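Local coordinates for SnoaL-like domain-containing protein (Burkholderia xenovorans LB400, PDB 3FGY) that is of unknown function but has the NTF2-like, SnoaL-type fold, a curved sheet and helices around a pocket that probably binds a small molecule, at residues I34-P39 with A55-K60; G40-A45 with L124-A129. All coordinates share one frame; numbering follows the deposited sequence. Where two conformers were deposited one is given.

How the contacts relate
Both contacts are largely buried and apolar, and no hydrogen bond crosses either. Their first segments adjoin, 34-39 running into 40-45, but the partners come later, so the two contacts cross along the chain. The centre of contact 1 is about 7 Å from the centre of the chain. It joins strand 34-38 to helix 50-64 through aliphatic groups and one indole. The centre of contact 2 is about 14 Å from that of the chain, where the loop after the strand meets helix 123-129. There a backbone carbonyl joins the packing, and the second subunit lies alongside. The two contact centres are about 14 Å apart. K60 NZ of contact 1 probably hydrogen-bonds P43 O of contact 2 at 3.0 Å.

Contact 1 of 2, residues I34-P39 with A55-K60; sequences IEWIIP and AALLQK
The indole of W36 takes the methyl CD2 of L57 over one face. This is a CH-pi contact: CD2 lies 3.7 Å from the centroid of the six-membered ring of W36, 15° off the ring normal. The closest single pair is W36 CD2 to L57 CD2 at 3.6 Å. L58 comes to the same ring obliquely. Its CD2 is 4.1 Å from W36 CH2. Both leucines cross the tryptophan at about a right angle. CG of W36 is anti to the backbone N (chi1 -175°), which carries the indole out from the strand to the helix.

L57 uses both of its branches. While CD2 sits on the indole, CD1 meets I38 CD1 at 3.9 Å, and these two side chains reach tip to tip. L57 thus packs against W36 and I38, the two strand side chains that point to the helix. No polar atom takes part across the contact. The indole N-H is satisfied, because W36 NE1 hydrogen-bonds E119 OE2 on strand 113-120. That bond probably helps to fix the rotation of the ring. M18 of helix 5-20 packs on both W36 and L58. An unknown ligand lies about 5 Å from the I38 side chain. A di(hydroxyethyl)ether molecule, probably from the crystallisation liquor, is about 3 Å from that of L58.

The axes of strand 34-38 and of the helical segment 55-60 approach to 11.4 Å, their N-to-C directions 37° apart. This is the helix-on-sheet packing of the NTF2-like cone, whose interior commonly forms the ligand pocket.

Contact 2 of 2, residues G40-A45 with L124-A129; sequences GEWPLA and LALARA
W42 and L126 make the apolar part of this contact. Their side chains lie side by side and point the same way. L126 has two conformers. In one of them CD2 makes a CH-pi contact over a face of the indole, 4.2 Å from the centroid of the six-membered ring of W42 and 23° off its normal. L126 CB lies over the same face. The opposite face carries L44 CB and A45 N from the type I turn W42-A45, both toward the rim. W42 CG stands between the backbone N and the carbonyl carbon (chi1 63°), which turns the ring to the helix.

The second kind of interaction is with a carbonyl. E41 O touches A127 CB at 3.4 Å. It also receives a CA-H...O contact from A127 CA at 3.5 Å, with 134° at the hydrogen. The small alanine probably lets loop and helix come close.

Classical polar bonds go to other partners. W42 NE1 hydrogen-bonds P39 O, just before the segment. The E41 carboxylate pairs with R128 of the second subunit in salt bridges.

An unknown ligand about 4 Å from the W42 side chain suggests that the indole may line a pocket. The chemistry implies a join of mainly van der Waals and CH-pi packing with a weak CA-H...O contact, while charge pairing serves the dimer.

Contact 1 of 2, residues I34-P39 with A55-K60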
ATOM      1  N   ILE A  34       3.816   4.477 -19.947  1.00 19.88           N
ATOM      2  CA  ILE A  34       3.182   4.259 -18.628  1.00 19.16           C
ATOM      3  C   ILE A  34       3.269   2.780 -18.235  1.00 17.07           C
ATOM      4  O   ILE A  34       3.072   1.907 -19.052  1.00 18.11           O
ATOM      5  CB  ILE A  34       1.707   4.758 -18.616  1.00 17.15           C
ATOM      6  CG1 ILE A  34       1.104   4.617 -17.220  1.00 18.44           C
ATOM      7  CG2 ILE A  34       0.869   4.007 -19.640  1.00 17.66           C
ATOM      8  CD1 ILE A  34      -0.150   5.462 -16.995  1.00 18.15           C
ATOM      9  N   GLU A  35       3.616   2.524 -16.981  1.00 17.96           N
ATOM     10  CA  GLU A  35       3.725   1.194 -16.413  0.50 17.66           C
ATOM     11  C   GLU A  35       2.752   1.112 -15.242  1.00 17.87           C
ATOM     12  O   GLU A  35       2.805   1.983 -14.384  1.00 17.49           O
ATOM     13  CB  GLU A  35       5.144   1.053 -15.876  0.50 19.01           C
ATOM     14  CG  GLU A  35       5.453  -0.225 -15.184  0.50 18.90           C
ATOM     15  CD  GLU A  35       6.839  -0.190 -14.601  0.50 16.23           C
ATOM     16  OE1 GLU A  35       7.013   0.361 -13.486  0.50 15.30           O
ATOM     17  OE2 GLU A  35       7.753  -0.699 -15.267  0.50 14.93           O
ATOM     18  N   TRP A  36       1.881   0.102 -15.214  1.00 14.48           N
ATOM     19  CA  TRP A  36       0.932  -0.082 -14.116  1.00 14.36           C
ATOM     20  C   TRP A  36       1.062  -1.506 -13.613  1.00 14.92           C
ATOM     21  O   TRP A  36       0.713  -2.485 -14.304  1.00 15.43           O
ATOM     22  CB  TRP A  36      -0.482   0.224 -14.615  1.00 15.30           C
ATOM     23  CG  TRP A  36      -1.624   0.225 -13.641  1.00 15.12           C
ATOM     24  CD1 TRP A  36      -1.712  -0.417 -12.420  1.00 17.09           C
ATOM     25  CD2 TRP A  36      -2.881   0.871 -13.838  1.00 14.63           C
ATOM     26  NE1 TRP A  36      -2.956  -0.179 -11.848  1.00 16.62           N
ATOM     27  CE2 TRP A  36      -3.690   0.590 -12.698  1.00 15.70           C
ATOM     28  CE3 TRP A  36      -3.408   1.658 -14.863  1.00 16.89           C
ATOM     29  CZ2 TRP A  36      -4.972   1.073 -12.575  1.00 15.19           C
ATOM     30  CZ3 TRP A  36      -4.660   2.146 -14.727  1.00 16.80           C
ATOM     31  CH2 TRP A  36      -5.444   1.844 -13.610  1.00 16.33           C
ATOM     32  N   ILE A  37       1.553  -1.606 -12.382  1.00 14.63           N
ATOM     33  CA  ILE A  37       1.874  -2.884 -11.759  1.00 15.83           C
ATOM     34  C   ILE A  37       0.789  -3.281 -10.770  1.00 14.24           C
ATOM     35  O   ILE A  37       0.455  -2.510  -9.856  1.00 15.62           O
ATOM     36  CB  ILE A  37       3.248  -2.815 -11.037  1.00 18.11           C
ATOM     37  CG1 ILE A  37       4.388  -2.403 -12.000  1.00 21.28           C
ATOM     38  CG2 ILE A  37       3.546  -4.125 -10.323  1.00 16.46           C
ATOM     39  CD1 ILE A  37       5.730  -2.187 -11.308  1.00 21.48           C
ATOM     40  N   ILE A  38       0.252  -4.483 -10.934  1.00 13.27           N
ATOM     41  CA  ILE A  38      -0.806  -5.013 -10.107  1.00 14.95           C
ATOM     42  C   ILE A  38      -0.319  -6.350  -9.548  1.00 14.43           C
ATOM     43  O   ILE A  38      -0.019  -7.266 -10.302  1.00 16.44           O
ATOM     44  CB  ILE A  38      -2.107  -5.175 -10.919  1.00 14.10           C
ATOM     45  CG1 ILE A  38      -2.531  -3.816 -11.511  1.00 16.57           C
ATOM     46  CG2 ILE A  38      -3.202  -5.782 -10.016  1.00 14.93           C
ATOM     47  CD1 ILE A  38      -3.893  -3.883 -12.215  1.00 17.30           C
ATOM     48  N   PRO A  39      -0.207  -6.449  -8.207  1.00 14.51           N
ATOM     49  CA  PRO A  39       0.311  -7.681  -7.629  1.00 17.15           C
ATOM     50  C   PRO A  39      -0.749  -8.774  -7.488  1.00 16.12           C
ATOM     51  O   PRO A  39      -1.951  -8.539  -7.745  1.00 15.25           O
ATOM     52  CB  PRO A  39       0.774  -7.235  -6.240  1.00 16.43           C
ATOM     53  CG  PRO A  39      -0.209  -6.225  -5.830  1.00 17.19           C
ATOM     54  CD  PRO A  39      -0.569  -5.483  -7.144  1.00 16.66           C
ATOM     55  N   ALA A  55      -5.633   0.530 -21.965  1.00 14.18           N
ATOM     56  CA  ALA A  55      -6.992   0.412 -22.482  1.00 15.72           C
ATOM     57  C   ALA A  55      -7.549  -0.992 -22.233  1.00 15.66           C
ATOM     58  O   ALA A  55      -8.687  -1.173 -21.802  1.00 16.63           O
ATOM     59  CB  ALA A  55      -7.005   0.718 -23.975  1.00 16.13           C
ATOM     60  N   ALA A  56      -6.735  -1.997 -22.531  1.00 15.65           N
ATOM     61  CA  ALA A  56      -7.101  -3.394 -22.358  1.00 15.41           C
ATOM     62  C   ALA A  56      -7.395  -3.721 -20.894  1.00 15.86           C
ATOM     63  O   ALA A  56      -8.307  -4.491 -20.574  1.00 15.45           O
ATOM     64  CB  ALA A  56      -5.968  -4.288 -22.861  1.00 14.79           C
ATOM     65  N   LEU A  57      -6.586  -3.158 -19.998  1.00 14.65           N
ATOM     66  CA  LEU A  57      -6.746  -3.359 -18.545  1.00 14.71           C
ATOM     67  C   LEU A  57      -8.077  -2.795 -18.080  1.00 14.99           C
ATOM     68  O   LEU A  57      -8.836  -3.490 -17.402  1.00 16.23           O
ATOM     69  CB  LEU A  57      -5.605  -2.669 -17.801  1.00 17.03           C
ATOM     70  CG  LEU A  57      -5.766  -2.499 -16.281  1.00 14.79           C
ATOM     71  CD1 LEU A  57      -5.944  -3.888 -15.587  1.00 15.30           C
ATOM     72  CD2 LEU A  57      -4.587  -1.705 -15.702  1.00 17.11           C
ATOM     73  N   LEU A  58      -8.382  -1.561 -18.496  1.00 15.97           N
ATOM     74  CA  LEU A  58      -9.642  -0.916 -18.131  1.00 15.94           C
ATOM     75  C   LEU A  58     -10.857  -1.708 -18.690  1.00 15.69           C
ATOM     76  O   LEU A  58     -11.876  -1.904 -17.987  1.00 16.99           O
ATOM     77  CB  LEU A  58      -9.626   0.554 -18.563  1.00 17.85           C
ATOM     78  CG  LEU A  58      -8.532   1.414 -17.870  1.00 29.28           C
ATOM     79  CD1 LEU A  58      -8.709   2.901 -18.159  1.00 35.08           C
ATOM     80  CD2 LEU A  58      -8.452   1.188 -16.378  1.00 32.85           C
ATOM     81  N   GLN A  59     -10.713  -2.243 -19.902  1.00 16.16           N
ATOM     82  CA  GLN A  59     -11.782  -3.028 -20.523  1.00 16.10           C
ATOM     83  C   GLN A  59     -11.969  -4.341 -19.758  1.00 16.58           C
ATOM     84  O   GLN A  59     -13.082  -4.725 -19.411  1.00 16.21           O
ATOM     85  CB  GLN A  59     -11.486  -3.306 -22.007  1.00 17.22           C
ATOM     86  CG  GLN A  59     -12.562  -4.130 -22.731  1.00 16.44           C
ATOM     87  CD  GLN A  59     -13.897  -3.452 -22.754  1.00 23.16           C
ATOM     88  OE1 GLN A  59     -13.979  -2.217 -22.804  1.00 27.30           O
ATOM     89  NE2 GLN A  59     -14.971  -4.253 -22.732  1.00 25.12           N
ATOM     90  N   LYS A  60     -10.862  -5.012 -19.472  1.00 16.26           N
ATOM     91  CA  LYS A  60     -10.923  -6.273 -18.772  1.00 15.17           C
ATOM     92  C   LYS A  60     -11.498  -6.104 -17.348  1.00 15.83           C
ATOM     93  O   LYS A  60     -12.302  -6.935 -16.891  1.00 15.98           O
ATOM     94  CB  LYS A  60      -9.535  -6.906 -18.758  1.00 16.12           C
ATOM     95  CG  LYS A  60      -9.525  -8.297 -18.229  1.00 19.16           C
ATOM     96  CD  LYS A  60      -8.174  -8.913 -18.323  1.00 24.27           C
ATOM     97  CE  LYS A  60      -8.173 -10.337 -17.833  1.00 25.77           C
ATOM     98  NZ  LYS A  60      -6.814 -10.944 -18.007  1.00 27.50           N
TER

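Contact 2 of 2, residues G40-A45 with L124-A129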
ATOM      1  N   GLY A  40      -0.292  -9.950  -7.054  1.00 15.58           N
ATOM      2  CA  GLY A  40      -1.151 -11.065  -6.707  1.00 15.45           C
ATOM      3  C   GLY A  40      -1.367 -12.085  -7.826  1.00 16.16           C
ATOM      4  O   GLY A  40      -0.611 -12.131  -8.801  1.00 16.84           O
ATOM      5  N   GLU A  41      -2.421 -12.890  -7.660  1.00 15.94           N
ATOM      6  CA  GLU A  41      -2.811 -13.944  -8.621  1.00 18.90           C
ATOM      7  C   GLU A  41      -4.303 -13.861  -8.815  1.00 18.48           C
ATOM      8  O   GLU A  41      -5.104 -14.378  -8.007  1.00 18.69           O
ATOM      9  CB  GLU A  41      -2.405 -15.312  -8.098  1.00 17.44           C
ATOM     10  CG  GLU A  41      -0.918 -15.422  -7.817  1.00 21.16           C
ATOM     11  CD  GLU A  41      -0.517 -16.776  -7.318  1.00 29.42           C
ATOM     12  OE1 GLU A  41      -1.374 -17.695  -7.233  1.00 30.49           O
ATOM     13  OE2 GLU A  41       0.684 -16.906  -7.009  1.00 40.33           O
ATOM     14  N   TRP A  42      -4.675 -13.105  -9.846  1.00 16.54           N
ATOM     15  CA  TRP A  42      -6.052 -12.813 -10.156  1.00 15.41           C
ATOM     16  C   TRP A  42      -6.016 -12.224 -11.567  1.00 17.33           C
ATOM     17  O   TRP A  42      -4.930 -11.944 -12.085  1.00 16.70           O
ATOM     18  CB  TRP A  42      -6.686 -11.874  -9.140  1.00 18.10           C
ATOM     19  CG  TRP A  42      -6.117 -10.486  -9.006  1.00 15.99           C
ATOM     20  CD1 TRP A  42      -4.833 -10.125  -8.650  1.00 17.89           C
ATOM     21  CD2 TRP A  42      -6.849  -9.266  -9.124  1.00 17.68           C
ATOM     22  NE1 TRP A  42      -4.737  -8.763  -8.563  1.00 16.41           N
ATOM     23  CE2 TRP A  42      -5.944  -8.205  -8.887  1.00 15.98           C
ATOM     24  CE3 TRP A  42      -8.170  -8.958  -9.457  1.00 16.49           C
ATOM     25  CZ2 TRP A  42      -6.339  -6.878  -8.920  1.00 14.25           C
ATOM     26  CZ3 TRP A  42      -8.547  -7.631  -9.508  1.00 17.76           C
ATOM     27  CH2 TRP A  42      -7.643  -6.610  -9.207  1.00 17.57           C
ATOM     28  N   PRO A  43      -7.182 -12.117 -12.227  1.00 17.23           N
ATOM     29  CA  PRO A  43      -7.152 -11.749 -13.665  1.00 16.99           C
ATOM     30  C   PRO A  43      -6.431 -10.453 -14.051  1.00 15.27           C
ATOM     31  O   PRO A  43      -5.942 -10.359 -15.192  1.00 18.20           O
ATOM     32  CB  PRO A  43      -8.636 -11.683 -14.033  1.00 17.59           C
ATOM     33  CG  PRO A  43      -9.272 -12.658 -13.118  1.00 21.36           C
ATOM     34  CD  PRO A  43      -8.543 -12.457 -11.798  1.00 17.24           C
ATOM     35  N   LEU A  44      -6.357  -9.470 -13.153  1.00 13.81           N
ATOM     36  CA  LEU A  44      -5.742  -8.184 -13.490  1.00 14.86           C
ATOM     37  C   LEU A  44      -4.298  -8.072 -13.086  1.00 16.88           C
ATOM     38  O   LEU A  44      -3.659  -7.039 -13.382  1.00 16.51           O
ATOM     39  CB  LEU A  44      -6.551  -7.024 -12.914  1.00 15.53           C
ATOM     40  CG  LEU A  44      -8.046  -6.988 -13.256  1.00 16.46           C
ATOM     41  CD1 LEU A  44      -8.662  -5.681 -12.720  1.00 17.99           C
ATOM     42  CD2 LEU A  44      -8.318  -7.211 -14.757  1.00 15.45           C
ATOM     43  N   ALA A  45      -3.772  -9.128 -12.452  1.00 17.00           N
ATOM     44  CA  ALA A  45      -2.374  -9.106 -12.013  1.00 16.82           C
ATOM     45  C   ALA A  45      -1.410  -9.037 -13.185  1.00 17.70           C
ATOM     46  O   ALA A  45      -1.640  -9.637 -14.243  1.00 17.71           O
ATOM     47  CB  ALA A  45      -2.039 -10.326 -11.155  1.00 15.70           C
ATOM     48  N   LEU A 124      -4.523 -11.710  -1.182  1.00 14.27           N
ATOM     49  CA  LEU A 124      -5.203 -12.935  -0.722  1.00 15.51           C
ATOM     50  C   LEU A 124      -6.707 -12.847  -0.957  1.00 14.30           C
ATOM     51  O   LEU A 124      -7.317 -13.751  -1.477  1.00 13.65           O
ATOM     52  CB  LEU A 124      -4.907 -13.163   0.760  1.00 14.65           C
ATOM     53  CG  LEU A 124      -5.568 -14.402   1.371  1.00 13.82           C
ATOM     54  CD1 LEU A 124      -5.228 -15.695   0.589  1.00 15.22           C
ATOM     55  CD2 LEU A 124      -5.230 -14.548   2.829  1.00 14.73           C
ATOM     56  N   ALA A 125      -7.311 -11.724  -0.594  1.00 13.61           N
ATOM     57  CA  ALA A 125      -8.751 -11.546  -0.777  1.00 12.73           C
ATOM     58  C   ALA A 125      -9.134 -11.634  -2.265  1.00 14.85           C
ATOM     59  O   ALA A 125     -10.127 -12.271  -2.635  1.00 16.55           O
ATOM     60  CB  ALA A 125      -9.192 -10.183  -0.191  1.00 16.33           C
ATOM     61  N   LEU A 126      -8.365 -10.974  -3.117  1.00 16.16           N
ATOM     62  CA  LEU A 126      -8.708 -10.930  -4.531  0.50 16.18           C
ATOM     63  C   LEU A 126      -8.474 -12.282  -5.205  1.00 16.58           C
ATOM     64  O   LEU A 126      -9.246 -12.665  -6.102  1.00 16.68           O
ATOM     65  CB  LEU A 126      -7.960  -9.797  -5.227  0.50 16.03           C
ATOM     66  CG  LEU A 126      -8.576  -8.434  -4.910  0.50 17.62           C
ATOM     67  CD1 LEU A 126      -7.540  -7.312  -4.972  0.50 23.24           C
ATOM     68  CD2 LEU A 126      -9.725  -8.178  -5.853  0.50 14.92           C
ATOM     69  N   ALA A 127      -7.454 -13.020  -4.763  1.00 14.97           N
ATOM     70  CA  ALA A 127      -7.239 -14.389  -5.260  1.00 14.69           C
ATOM     71  C   ALA A 127      -8.439 -15.262  -4.878  1.00 15.50           C
ATOM     72  O   ALA A 127      -8.988 -15.980  -5.719  1.00 15.50           O
ATOM     73  CB  ALA A 127      -5.926 -14.988  -4.729  1.00 15.97           C
ATOM     74  N   ARG A 128      -8.862 -15.205  -3.617  1.00 13.94           N
ATOM     75  CA  ARG A 128      -9.996 -15.989  -3.165  1.00 15.47           C
ATOM     76  C   ARG A 128     -11.245 -15.644  -3.958  1.00 15.74           C
ATOM     77  O   ARG A 128     -11.967 -16.522  -4.408  1.00 14.66           O
ATOM     78  CB  ARG A 128     -10.215 -15.783  -1.681  1.00 16.89           C
ATOM     79  CG  ARG A 128      -9.219 -16.491  -0.853  1.00 15.77           C
ATOM     80  CD  ARG A 128      -9.318 -16.089   0.568  1.00 17.46           C
ATOM     81  NE  ARG A 128      -8.618 -17.015   1.449  1.00 21.48           N
ATOM     82  CZ  ARG A 128      -8.417 -16.786   2.751  1.00 20.06           C
ATOM     83  NH1 ARG A 128      -8.816 -15.652   3.343  1.00 24.44           N
ATOM     84  NH2 ARG A 128      -7.805 -17.698   3.465  1.00 23.24           N
ATOM     85  N   ALA A 129     -11.512 -14.356  -4.108  1.00 14.75           N
ATOM     86  CA  ALA A 129     -12.764 -13.880  -4.738  1.00 13.11           C
ATOM     87  C   ALA A 129     -12.820 -14.265  -6.211  1.00 16.35           C
ATOM     88  O   ALA A 129     -13.905 -14.464  -6.753  1.00 16.51           O
ATOM     89  CB  ALA A 129     -12.917 -12.381  -4.554  1.00 15.79           C
TER